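Local coordinates for 16S rRNA methyltransferase (Streptomyces sp. DSM 40477, PDB 3MQ2), which methylates the N1 position of adenine 1408 in 16S rRNA, using S-adenosyl-L-methionine, and thereby confers resistance to aminoglycosides such as kanamycin, neomycin and apramycin, at residues Met4-Val8 against Leu84-Ala88; Tyr27-Asp33 against Ser51-Leu57; Asp38-Lys44 against Gly191-Ser195; Phe136-Leu142 against Asp208-Gly214. Residues are numbered along the deposited sequence.

Contact 1: residues Met4-Val8 against Leu84-Ala88; sequences MRRVV and LYLWA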
# COMPACT_ATOMS: atom_id res chain seq x y z
N MET A 4 15.28 -4.10 -9.48
CA MET A 4 13.90 -3.60 -9.54
C MET A 4 13.34 -3.85 -10.93
O MET A 4 14.05 -3.72 -11.93
CB MET A 4 13.85 -2.12 -9.21
CG MET A 4 14.18 -1.79 -7.77
SD MET A 4 13.92 -0.04 -7.49
CE MET A 4 14.67 0.15 -5.87
N ARG A 5 12.06 -4.19 -11.00
CA ARG A 5 11.44 -4.57 -12.26
C ARG A 5 10.33 -3.58 -12.58
O ARG A 5 9.22 -3.71 -12.06
CB ARG A 5 10.87 -5.99 -12.15
CG ARG A 5 11.96 -7.07 -11.97
CD ARG A 5 11.37 -8.41 -11.62
NE ARG A 5 10.69 -8.42 -10.31
CZ ARG A 5 11.29 -8.66 -9.15
NH1 ARG A 5 12.62 -8.89 -9.10
NH2 ARG A 5 10.56 -8.68 -8.04
N ARG A 6 10.63 -2.60 -13.43
CA ARG A 6 9.66 -1.57 -13.75
C ARG A 6 8.61 -2.10 -14.72
O ARG A 6 8.93 -2.81 -15.67
CB ARG A 6 10.33 -0.32 -14.32
CG ARG A 6 9.33 0.79 -14.66
CD ARG A 6 9.99 2.07 -15.13
NE ARG A 6 8.96 3.09 -15.38
CZ ARG A 6 9.12 4.16 -16.15
NH1 ARG A 6 10.29 4.40 -16.75
NH2 ARG A 6 8.11 5.00 -16.32
N VAL A 7 7.36 -1.76 -14.45
CA VAL A 7 6.26 -2.09 -15.34
C VAL A 7 5.81 -0.86 -16.11
O VAL A 7 5.50 0.18 -15.52
CB VAL A 7 5.07 -2.68 -14.58
CG1 VAL A 7 3.88 -2.87 -15.54
CG2 VAL A 7 5.47 -4.01 -13.94
N VAL A 8 5.79 -0.98 -17.44
CA VAL A 8 5.20 0.06 -18.30
C VAL A 8 4.36 -0.60 -19.38
O VAL A 8 4.89 -1.21 -20.31
CB VAL A 8 6.26 0.98 -18.94
CG1 VAL A 8 5.58 2.01 -19.83
CG2 VAL A 8 7.10 1.69 -17.87
N LEU A 84 6.51 5.38 -10.22
CA LEU A 84 7.19 4.19 -10.68
C LEU A 84 6.39 2.97 -10.24
O LEU A 84 6.14 2.78 -9.05
CB LEU A 84 8.59 4.16 -10.06
CG LEU A 84 9.42 2.90 -10.22
CD1 LEU A 84 9.77 2.68 -11.68
CD2 LEU A 84 10.69 3.02 -9.38
N TYR A 85 5.98 2.16 -11.21
CA TYR A 85 5.29 0.90 -10.93
C TYR A 85 6.28 -0.26 -11.02
O TYR A 85 7.03 -0.38 -11.99
CB TYR A 85 4.15 0.69 -11.93
CG TYR A 85 3.01 1.65 -11.72
CD1 TYR A 85 2.08 1.44 -10.72
CD2 TYR A 85 2.88 2.79 -12.51
CE1 TYR A 85 1.04 2.32 -10.52
CE2 TYR A 85 1.85 3.68 -12.32
CZ TYR A 85 0.94 3.44 -11.31
OH TYR A 85 -0.09 4.33 -11.11
N LEU A 86 6.26 -1.13 -10.01
CA LEU A 86 7.20 -2.25 -9.94
C LEU A 86 6.47 -3.58 -9.79
O LEU A 86 5.40 -3.65 -9.19
CB LEU A 86 8.15 -2.08 -8.74
CG LEU A 86 9.01 -0.82 -8.72
CD1 LEU A 86 9.93 -0.83 -7.49
CD2 LEU A 86 9.85 -0.68 -9.99
N TRP A 87 7.07 -4.63 -10.31
CA TRP A 87 6.49 -5.97 -10.23
C TRP A 87 7.15 -6.69 -9.08
O TRP A 87 8.33 -7.02 -9.16
CB TRP A 87 6.82 -6.71 -11.52
CG TRP A 87 6.14 -8.03 -11.73
CD1 TRP A 87 4.97 -8.48 -11.15
CD2 TRP A 87 6.58 -9.07 -12.61
NE1 TRP A 87 4.67 -9.74 -11.64
CE2 TRP A 87 5.64 -10.11 -12.53
CE3 TRP A 87 7.68 -9.21 -13.47
CZ2 TRP A 87 5.77 -11.29 -13.27
CZ3 TRP A 87 7.80 -10.38 -14.20
CH2 TRP A 87 6.86 -11.41 -14.09
N ALA A 88 6.42 -6.91 -7.99
CA ALA A 88 7.02 -7.53 -6.82
C ALA A 88 5.96 -7.94 -5.82
O ALA A 88 4.89 -7.34 -5.77
CB ALA A 88 8.00 -6.56 -6.14
O HOH W 1 10.59 -5.09 -8.70
O HOH W 2 6.42 2.54 -14.15
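Leu84 meets the N-terminal strand through its side chain: CD1 lies 3.5 Å from Arg6 CD, so the aliphatic part of the arginine covers the leucine tip. At Tyr85 the main chain takes over. Its O accepts from Val7 N (2.8 Å, nearly straight), with Arg6 CA 3.4 Å from the same O in a CA-H...O contact, while its N gives to a water that also accepts from Arg6 NE and donates to Val7 O. The phenol leads away from strand 5-8, and its OH bonds to Gly39 O. Leu86 faces Arg6 across a single beta bridge (CA-CA 4.6 Å), and its CD1 packs on Met4 SD at 4.1 Å. The strand axes, at 116°, cross too steeply for a longer pairing. Strand 5-8 belongs to an antiparallel hairpin with 11-14, and here it touches 83-87, an outermost strand of the Rossmann-like methyltransferase sheet. Trp87 N donates to Arg5 O (2.9 Å), and Trp87 O receives Arg5 NE and NH2, both at 3.0 Å, as well as a water held by Arg5 N; the guanidinium thus turns its edge, through NE and NH2, to that carbonyl. Trp87 CB touches Val7 CG2 (3.9 Å), and the indole NE1 is bonded to Ala59 O. Ala88, which also touches S-adenosylhomocysteine, puts CB 3.8 Å from Arg5 NH2.

Contact 2: residues Tyr27-Asp33 against Ser51-Leu57; sequences YDDVVLD and SRLVVAL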
# COMPACT_ATOMS: atom_id res chain seq x y z
N TYR A 27 13.91 13.93 -5.42
CA TYR A 27 12.66 14.19 -4.73
C TYR A 27 12.86 14.34 -3.23
O TYR A 27 13.89 13.95 -2.68
CB TYR A 27 11.61 13.10 -5.06
CG TYR A 27 11.25 13.10 -6.53
CD1 TYR A 27 10.23 13.90 -7.00
CD2 TYR A 27 11.96 12.34 -7.44
CE1 TYR A 27 9.90 13.93 -8.33
CE2 TYR A 27 11.64 12.36 -8.79
CZ TYR A 27 10.60 13.16 -9.23
OH TYR A 27 10.25 13.22 -10.55
N ASP A 28 11.88 14.94 -2.57
CA ASP A 28 11.96 15.21 -1.14
C ASP A 28 11.82 13.94 -0.31
O ASP A 28 12.44 13.81 0.74
CB ASP A 28 10.89 16.22 -0.72
CG ASP A 28 11.17 17.61 -1.24
OD1 ASP A 28 12.32 17.87 -1.65
OD2 ASP A 28 10.24 18.45 -1.22
N ASP A 29 11.01 13.01 -0.80
CA ASP A 29 10.72 11.81 -0.03
C ASP A 29 10.11 10.75 -0.94
O ASP A 29 9.78 11.02 -2.09
CB ASP A 29 9.77 12.14 1.12
CG ASP A 29 9.89 11.16 2.28
OD1 ASP A 29 10.73 10.23 2.22
OD2 ASP A 29 9.14 11.34 3.26
N VAL A 30 9.95 9.54 -0.41
CA VAL A 30 9.38 8.44 -1.18
C VAL A 30 8.15 7.89 -0.48
O VAL A 30 8.15 7.69 0.73
CB VAL A 30 10.41 7.30 -1.39
CG1 VAL A 30 9.76 6.11 -2.07
CG2 VAL A 30 11.61 7.79 -2.20
N VAL A 31 7.09 7.66 -1.26
CA VAL A 31 5.87 7.01 -0.78
C VAL A 31 5.79 5.67 -1.48
O VAL A 31 6.06 5.61 -2.66
CB VAL A 31 4.62 7.83 -1.17
CG1 VAL A 31 3.34 7.12 -0.77
CG2 VAL A 31 4.67 9.22 -0.54
N LEU A 32 5.44 4.61 -0.76
CA LEU A 32 5.34 3.27 -1.35
C LEU A 32 3.94 2.71 -1.16
O LEU A 32 3.45 2.67 -0.03
CB LEU A 32 6.36 2.33 -0.70
CG LEU A 32 6.29 0.86 -1.13
CD1 LEU A 32 6.65 0.73 -2.61
CD2 LEU A 32 7.24 0.02 -0.30
N ASP A 33 3.31 2.26 -2.24
CA ASP A 33 2.02 1.59 -2.16
C ASP A 33 2.24 0.10 -2.43
O ASP A 33 2.71 -0.27 -3.50
CB ASP A 33 1.03 2.16 -3.18
CG ASP A 33 -0.40 1.69 -2.95
OD1 ASP A 33 -0.75 1.38 -1.79
OD2 ASP A 33 -1.19 1.63 -3.92
N SER A 51 6.48 16.80 -5.48
CA SER A 51 7.81 16.82 -4.90
C SER A 51 8.23 15.49 -4.25
O SER A 51 9.34 15.37 -3.74
CB SER A 51 7.92 17.95 -3.87
OG SER A 51 7.17 17.64 -2.71
N ARG A 52 7.35 14.50 -4.29
CA ARG A 52 7.68 13.19 -3.74
C ARG A 52 7.68 12.14 -4.83
O ARG A 52 6.94 12.26 -5.81
CB ARG A 52 6.71 12.81 -2.62
CG ARG A 52 6.57 13.92 -1.59
CD ARG A 52 5.26 13.83 -0.85
NE ARG A 52 5.30 12.81 0.18
CZ ARG A 52 4.28 12.51 0.98
NH1 ARG A 52 3.12 13.14 0.86
NH2 ARG A 52 4.43 11.56 1.89
N LEU A 53 8.53 11.13 -4.68
CA LEU A 53 8.57 10.02 -5.61
C LEU A 53 7.63 8.94 -5.10
O LEU A 53 7.73 8.53 -3.95
CB LEU A 53 9.99 9.46 -5.71
CG LEU A 53 10.18 8.21 -6.57
CD1 LEU A 53 9.70 8.46 -7.98
CD2 LEU A 53 11.66 7.77 -6.55
N VAL A 54 6.72 8.49 -5.95
CA VAL A 54 5.73 7.49 -5.54
C VAL A 54 6.06 6.19 -6.22
O VAL A 54 6.16 6.14 -7.44
CB VAL A 54 4.29 7.91 -5.91
CG1 VAL A 54 3.27 6.84 -5.46
CG2 VAL A 54 3.97 9.27 -5.28
N VAL A 55 6.26 5.14 -5.42
CA VAL A 55 6.57 3.81 -5.93
C VAL A 55 5.38 2.92 -5.59
O VAL A 55 4.85 2.98 -4.49
CB VAL A 55 7.85 3.24 -5.27
CG1 VAL A 55 8.19 1.86 -5.83
CG2 VAL A 55 9.03 4.19 -5.50
N ALA A 56 4.95 2.11 -6.54
CA ALA A 56 3.81 1.24 -6.28
C ALA A 56 4.10 -0.13 -6.84
O ALA A 56 4.68 -0.25 -7.91
CB ALA A 56 2.53 1.80 -6.90
N LEU A 57 3.74 -1.16 -6.10
CA LEU A 57 4.05 -2.50 -6.59
C LEU A 57 2.87 -3.44 -6.45
O LEU A 57 1.96 -3.22 -5.63
CB LEU A 57 5.29 -3.05 -5.91
CG LEU A 57 5.32 -3.02 -4.38
CD1 LEU A 57 4.62 -4.25 -3.85
CD2 LEU A 57 6.76 -2.98 -3.88
O HOH W 3 6.97 10.21 2.18
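Leu32 CD1 bridges Val55 CG1 (3.7 Å) and Leu57 CD2 (3.9 Å), while Val30 CG1 meets Val55 CG2 at 4.0 Å; with Leu53 these form one apolar face of two parallel neighbours. On the other face Val31, Val54, Asp33 and Ala56 lie toward helix 40-48, the crossover of this beta-alpha-beta unit, whose Pro42 packs on Val54 and Ala56. The strands run 18° apart, in register Val30-Leu53 to Asp33-Ala56. Hydrogen bonds zigzag between them: Val31 N to Leu53 O (2.9 Å), Val55 N to Val31 O (2.8 Å), Asp33 N to Val55 O (2.8 Å) and Leu57 N to Asp33 O (2.9 Å). At the opening end Asp28 N reaches Ser51 O (2.8 Å), and the Tyr27 ring lays a face over Leu53 CA. Arg52 spreads its guanidinium over Val31 CG2 (3.4 Å from NH2) and pairs with Glu101; Asp29 pairs with Arg131. Charged Asp29 and Arg52 thus sit where the strands start, each in a salt bridge, whereas buried Asp33 has OD2 satisfied by Thr36.

Contact 3: residues Asp38-Lys44 against Gly191-Ser195; sequences DGKHPYK and GLETS. With SAH (S-adenosyl-L-homocysteine), chain C.
Segment 38-44 enters helix 40-48 through an Asx turn: Asp38, chi1 p, turns OD1 back to Lys40 N (3.1 Å), and Gly39 follows at the N-cap with phi 81° and psi 13°. Segment 191-195 leaves helix 186-191 and, before helix 196-200, passes through Glu193 with positive phi (60°, psi 49°) and extended Thr194. The nearest CA pair is His41-Glu193, 4.9 Å; His41 N to Glu193 O, 3.2 Å, is too bent for a hydrogen bond. His41, chi1 t, sends ND1 to Leu192 O (2.7 Å), the carbonyl near the ring plane; NE2 is taken by His103. Lys44, all t, extends to place NZ 2.8 Å from Gly191 O, so two carbonyls at the helix exit gain side-chain donors. NZ to Glu193 OE2, 4.1 Å, exceeds a salt bridge. Thr194 OG1 caps Trp196 N. At the ligand end, one water accepts from Asp38 N (3.0 Å), donates to SAH O (2.7 Å) and lies 2.6 Å from Ser195 OG. A second donates to Asp38 OD1 (2.4 Å) and SAH O (2.7 Å) and accepts from Ser195 N (2.7 Å), which is weakly bonded to SAH O (3.4 Å). The loop after strand 29-34, holding cofactor-binding Gly35, is the glycine-rich loop characteristic of Rossmann-like methyltransferases. Both segments thus reach carboxylate atom O of SAH through two shared waters, no cationic side chain of either being bonded to it.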
# COMPACT_ATOMS: atom_id res chain seq x y z
N ASP A 38 -4.70 -2.06 -9.77
CA ASP A 38 -4.67 -1.28 -11.01
C ASP A 38 -3.89 0.04 -10.93
O ASP A 38 -3.66 0.69 -11.95
CB ASP A 38 -6.07 -1.05 -11.60
CG ASP A 38 -6.93 -0.12 -10.77
OD1 ASP A 38 -6.41 0.61 -9.89
OD2 ASP A 38 -8.15 -0.10 -11.02
N GLY A 39 -3.45 0.42 -9.73
CA GLY A 39 -2.54 1.54 -9.58
C GLY A 39 -3.14 2.94 -9.61
O GLY A 39 -2.42 3.93 -9.73
N LYS A 40 -4.46 3.03 -9.49
CA LYS A 40 -5.13 4.34 -9.53
C LYS A 40 -4.75 5.22 -8.34
O LYS A 40 -4.59 6.43 -8.47
CB LYS A 40 -6.65 4.16 -9.57
CG LYS A 40 -7.17 3.53 -10.86
CD LYS A 40 -8.67 3.31 -10.81
CE LYS A 40 -9.20 2.74 -12.12
NZ LYS A 40 -8.96 3.66 -13.26
N HIS A 41 -4.58 4.60 -7.18
CA HIS A 41 -4.28 5.35 -5.96
C HIS A 41 -2.94 6.08 -6.03
O HIS A 41 -2.86 7.27 -5.80
CB HIS A 41 -4.33 4.42 -4.74
CG HIS A 41 -3.74 5.02 -3.50
ND1 HIS A 41 -4.30 6.11 -2.86
CD2 HIS A 41 -2.63 4.69 -2.79
CE1 HIS A 41 -3.56 6.42 -1.81
NE2 HIS A 41 -2.54 5.57 -1.74
N PRO A 42 -1.86 5.35 -6.35
CA PRO A 42 -0.57 6.04 -6.40
C PRO A 42 -0.50 7.07 -7.52
O PRO A 42 0.26 8.03 -7.43
CB PRO A 42 0.44 4.90 -6.65
CG PRO A 42 -0.38 3.76 -7.20
CD PRO A 42 -1.73 3.89 -6.51
N TYR A 43 -1.29 6.88 -8.57
CA TYR A 43 -1.34 7.87 -9.64
C TYR A 43 -1.88 9.18 -9.05
O TYR A 43 -1.32 10.25 -9.29
CB TYR A 43 -2.22 7.39 -10.79
CG TYR A 43 -2.20 8.32 -11.98
CD1 TYR A 43 -1.29 8.14 -13.01
CD2 TYR A 43 -3.09 9.39 -12.06
CE1 TYR A 43 -1.27 8.99 -14.10
CE2 TYR A 43 -3.06 10.25 -13.15
CZ TYR A 43 -2.15 10.04 -14.17
OH TYR A 43 -2.12 10.90 -15.25
N LYS A 44 -2.96 9.08 -8.28
CA LYS A 44 -3.46 10.26 -7.57
C LYS A 44 -2.42 10.85 -6.63
O LYS A 44 -2.20 12.06 -6.63
CB LYS A 44 -4.75 9.95 -6.79
CG LYS A 44 -5.12 11.08 -5.81
CD LYS A 44 -6.53 10.92 -5.27
CE LYS A 44 -6.96 12.14 -4.44
NZ LYS A 44 -8.40 12.06 -4.02
N GLY A 191 -12.02 8.78 -1.61
CA GLY A 191 -10.96 9.76 -1.77
C GLY A 191 -9.60 9.12 -1.98
O GLY A 191 -8.69 9.74 -2.53
N LEU A 192 -9.45 7.88 -1.53
CA LEU A 192 -8.20 7.15 -1.74
C LEU A 192 -7.99 6.80 -3.21
O LEU A 192 -6.87 6.49 -3.63
CB LEU A 192 -8.18 5.86 -0.91
CG LEU A 192 -8.16 6.08 0.61
CD1 LEU A 192 -8.36 4.75 1.34
CD2 LEU A 192 -6.87 6.75 1.03
N GLU A 193 -9.07 6.83 -3.98
CA GLU A 193 -9.03 6.52 -5.40
C GLU A 193 -8.54 5.11 -5.72
O GLU A 193 -7.66 4.94 -6.56
CB GLU A 193 -8.16 7.53 -6.15
CG GLU A 193 -8.69 8.95 -6.12
CD GLU A 193 -9.78 9.18 -7.15
OE1 GLU A 193 -10.22 8.19 -7.77
OE2 GLU A 193 -10.19 10.35 -7.32
N THR A 194 -9.10 4.11 -5.05
CA THR A 194 -8.81 2.73 -5.44
C THR A 194 -9.97 2.13 -6.23
O THR A 194 -11.10 2.62 -6.17
CB THR A 194 -8.42 1.84 -4.23
OG1 THR A 194 -9.56 1.11 -3.76
CG2 THR A 194 -7.84 2.68 -3.10
N SER A 195 -9.69 1.06 -6.96
CA SER A 195 -10.71 0.38 -7.75
C SER A 195 -11.80 -0.21 -6.87
O SER A 195 -12.86 -0.61 -7.35
CB SER A 195 -10.08 -0.74 -8.59
OG SER A 195 -9.58 -1.79 -7.77
N SAH C . -4.68 -1.41 -3.18
CA SAH C . -5.35 -1.62 -4.45
CB SAH C . -5.56 -3.11 -4.73
CG SAH C . -6.08 -3.90 -3.53
SD SAH C . -6.65 -5.54 -4.02
C SAH C . -6.67 -0.89 -4.44
O SAH C . -7.37 -0.83 -5.45
OXT SAH C . -7.07 -0.36 -3.41
C5' SAH C . -5.21 -6.23 -3.16
C4' SAH C . -3.99 -6.30 -4.07
O4' SAH C . -2.90 -6.81 -3.33
C3' SAH C . -4.18 -7.23 -5.27
O3' SAH C . -3.83 -6.54 -6.45
C2' SAH C . -3.19 -8.36 -5.08
O2' SAH C . -2.58 -8.72 -6.31
C1' SAH C . -2.19 -7.74 -4.13
N9 SAH C . -1.50 -8.69 -3.26
C8 SAH C . -2.03 -9.66 -2.45
N7 SAH C . -1.00 -10.29 -1.81
C5 SAH C . 0.16 -9.71 -2.22
C6 SAH C . 1.49 -9.94 -1.90
N6 SAH C . 1.83 -10.89 -1.03
N1 SAH C . 2.46 -9.16 -2.49
C2 SAH C . 2.13 -8.17 -3.38
N3 SAH C . 0.81 -7.95 -3.71
C4 SAH C . -0.15 -8.71 -3.12
O HOH W 4 -6.96 -2.13 -7.78
O HOH W 5 -7.03 0.75 -7.56

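Contact 4: residues Phe136-Leu142 against Asp208-Gly214; sequences FLVALNL and DVLALTG
Phe136, chi1 p (72°), folds its ring over the backbone of Gly214, whose CA lies 3.9 Å from the ring centroid, 27° off the normal: a CH-pi contact. A CB on Gly214 would clash, so the bare glycine permits the overlap. Strands 136-141 and 209-214 run antiparallel at 160°, axes 4.5 Å apart, in the register Phe136-Gly214, Val138-Leu212 and Leu140-Leu210 (hydrogen-bonded pairs), with Leu137-Thr213, Ala139-Ala211 and Asn141-Val209 non-hydrogen-bonded. Val138 N and O meet Leu212 O and N, both at 2.8 Å; Leu140 N gives to Leu210 O (2.8 Å) and Leu210 N to Leu140 O (3.0 Å). Phe136 N to Gly214 O is 2.9 Å, the return bond Gly214 N to Phe136 O 3.3 Å. Beyond the strand, Leu142 N reaches Asp208 O (2.8 Å). Leu140 (m, t) sets CD1 4.1 Å from Leu212 CD1, on the face with Val138 that helices 109-116 and 160-173 cover; on the other, Ala139 CB touches Val209 CG1 (3.9 Å). This joins the last parallel strand to antiparallel 209-216 of the class I methyltransferase sheet. Asn141 and Asp208 use OD1 on His143; with Thr213 they put polar side chains at the two ends, the pairs between being apolar.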
# COMPACT_ATOMS: atom_id res chain seq x y z
N PHE A 136 2.65 5.20 8.21
CA PHE A 136 1.97 4.11 7.49
C PHE A 136 0.46 4.25 7.58
O PHE A 136 -0.08 4.82 8.54
CB PHE A 136 2.40 2.72 7.98
CG PHE A 136 1.89 2.33 9.34
CD1 PHE A 136 0.59 1.85 9.52
CD2 PHE A 136 2.73 2.41 10.45
CE1 PHE A 136 0.15 1.47 10.79
CE2 PHE A 136 2.29 2.03 11.70
CZ PHE A 136 1.00 1.56 11.88
N LEU A 137 -0.20 3.72 6.56
CA LEU A 137 -1.65 3.58 6.51
C LEU A 137 -1.95 2.17 6.03
O LEU A 137 -1.54 1.79 4.92
CB LEU A 137 -2.24 4.59 5.53
CG LEU A 137 -3.67 4.32 5.07
CD1 LEU A 137 -4.64 4.33 6.24
CD2 LEU A 137 -4.04 5.36 4.04
N VAL A 138 -2.63 1.40 6.86
CA VAL A 138 -3.17 0.11 6.43
C VAL A 138 -4.68 0.25 6.44
O VAL A 138 -5.27 0.52 7.49
CB VAL A 138 -2.77 -1.04 7.36
CG1 VAL A 138 -3.48 -2.33 6.94
CG2 VAL A 138 -1.26 -1.25 7.37
N ALA A 139 -5.31 0.11 5.28
CA ALA A 139 -6.76 0.28 5.23
C ALA A 139 -7.36 -1.09 5.03
O ALA A 139 -7.28 -1.66 3.93
CB ALA A 139 -7.15 1.23 4.13
N LEU A 140 -7.92 -1.64 6.09
CA LEU A 140 -8.46 -3.00 6.03
C LEU A 140 -9.84 -2.99 5.40
O LEU A 140 -10.70 -2.22 5.79
CB LEU A 140 -8.56 -3.60 7.42
CG LEU A 140 -7.26 -3.86 8.17
CD1 LEU A 140 -7.57 -4.46 9.53
CD2 LEU A 140 -6.33 -4.77 7.37
N ASN A 141 -10.03 -3.86 4.41
CA ASN A 141 -11.36 -4.10 3.86
C ASN A 141 -12.07 -5.07 4.79
O ASN A 141 -11.72 -6.25 4.85
CB ASN A 141 -11.24 -4.71 2.46
CG ASN A 141 -12.58 -4.95 1.79
OD1 ASN A 141 -13.63 -4.88 2.43
ND2 ASN A 141 -12.55 -5.26 0.50
N LEU A 142 -13.06 -4.56 5.52
CA LEU A 142 -13.72 -5.36 6.54
C LEU A 142 -14.57 -6.49 5.93
O LEU A 142 -14.97 -7.42 6.63
CB LEU A 142 -14.54 -4.44 7.46
CG LEU A 142 -13.72 -3.43 8.26
CD1 LEU A 142 -14.62 -2.34 8.86
CD2 LEU A 142 -12.90 -4.11 9.35
N ASP A 208 -17.10 0.08 5.57
CA ASP A 208 -16.48 -1.03 4.87
C ASP A 208 -15.01 -1.15 5.18
O ASP A 208 -14.41 -2.18 4.89
CB ASP A 208 -16.61 -0.83 3.37
CG ASP A 208 -18.04 -0.74 2.93
OD1 ASP A 208 -18.83 -1.60 3.37
OD2 ASP A 208 -18.37 0.17 2.14
N VAL A 209 -14.42 -0.09 5.75
CA VAL A 209 -12.97 -0.03 5.88
C VAL A 209 -12.57 0.46 7.27
O VAL A 209 -13.19 1.37 7.82
CB VAL A 209 -12.38 0.92 4.82
CG1 VAL A 209 -10.89 1.18 5.08
CG2 VAL A 209 -12.60 0.35 3.42
N LEU A 210 -11.54 -0.15 7.83
CA LEU A 210 -10.94 0.28 9.08
C LEU A 210 -9.52 0.75 8.77
O LEU A 210 -8.72 -0.01 8.23
CB LEU A 210 -10.87 -0.89 10.06
CG LEU A 210 -10.32 -0.63 11.46
CD1 LEU A 210 -11.23 0.36 12.18
CD2 LEU A 210 -10.22 -1.93 12.25
N ALA A 211 -9.21 2.00 9.11
CA ALA A 211 -7.88 2.57 8.86
C ALA A 211 -6.97 2.45 10.07
O ALA A 211 -7.30 2.92 11.15
CB ALA A 211 -8.00 4.04 8.44
N LEU A 212 -5.82 1.82 9.86
CA LEU A 212 -4.79 1.71 10.88
C LEU A 212 -3.66 2.64 10.48
O LEU A 212 -3.09 2.49 9.41
CB LEU A 212 -4.25 0.27 10.94
CG LEU A 212 -5.25 -0.88 11.10
CD1 LEU A 212 -4.53 -2.22 11.01
CD2 LEU A 212 -6.00 -0.78 12.41
N THR A 213 -3.32 3.60 11.34
CA THR A 213 -2.22 4.50 11.01
C THR A 213 -1.20 4.58 12.14
O THR A 213 -1.51 4.28 13.30
CB THR A 213 -2.69 5.93 10.64
OG1 THR A 213 -3.48 6.48 11.71
CG2 THR A 213 -3.55 5.90 9.36
N GLY A 214 0.00 4.99 11.80
CA GLY A 214 1.05 5.10 12.79
C GLY A 214 2.38 5.37 12.13
O GLY A 214 2.45 5.91 11.02

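Three of the four contacts reach the central seven-stranded sheet, ordered 83-87, 52-58, 29-34, 99-105, 134-141, 209-216, 176-184. Contact 1 lies at one edge and contact 4 toward the other, their centres about 25 Å apart on opposite sides of the chain centre. Contact 2, in the middle, is nested within the loop closed by contact 1 and touches it where Leu86 N meets Ala56 O at 2.8 Å. Contact 3 crosses all three along the chain: its helix 40-48 links the two strands of contact 2, and its loop 191-195 comes between the segments of contact 4. Early and late chain parts thereby converge on the cofactor pocket, which Ala88 of contact 1 also lines.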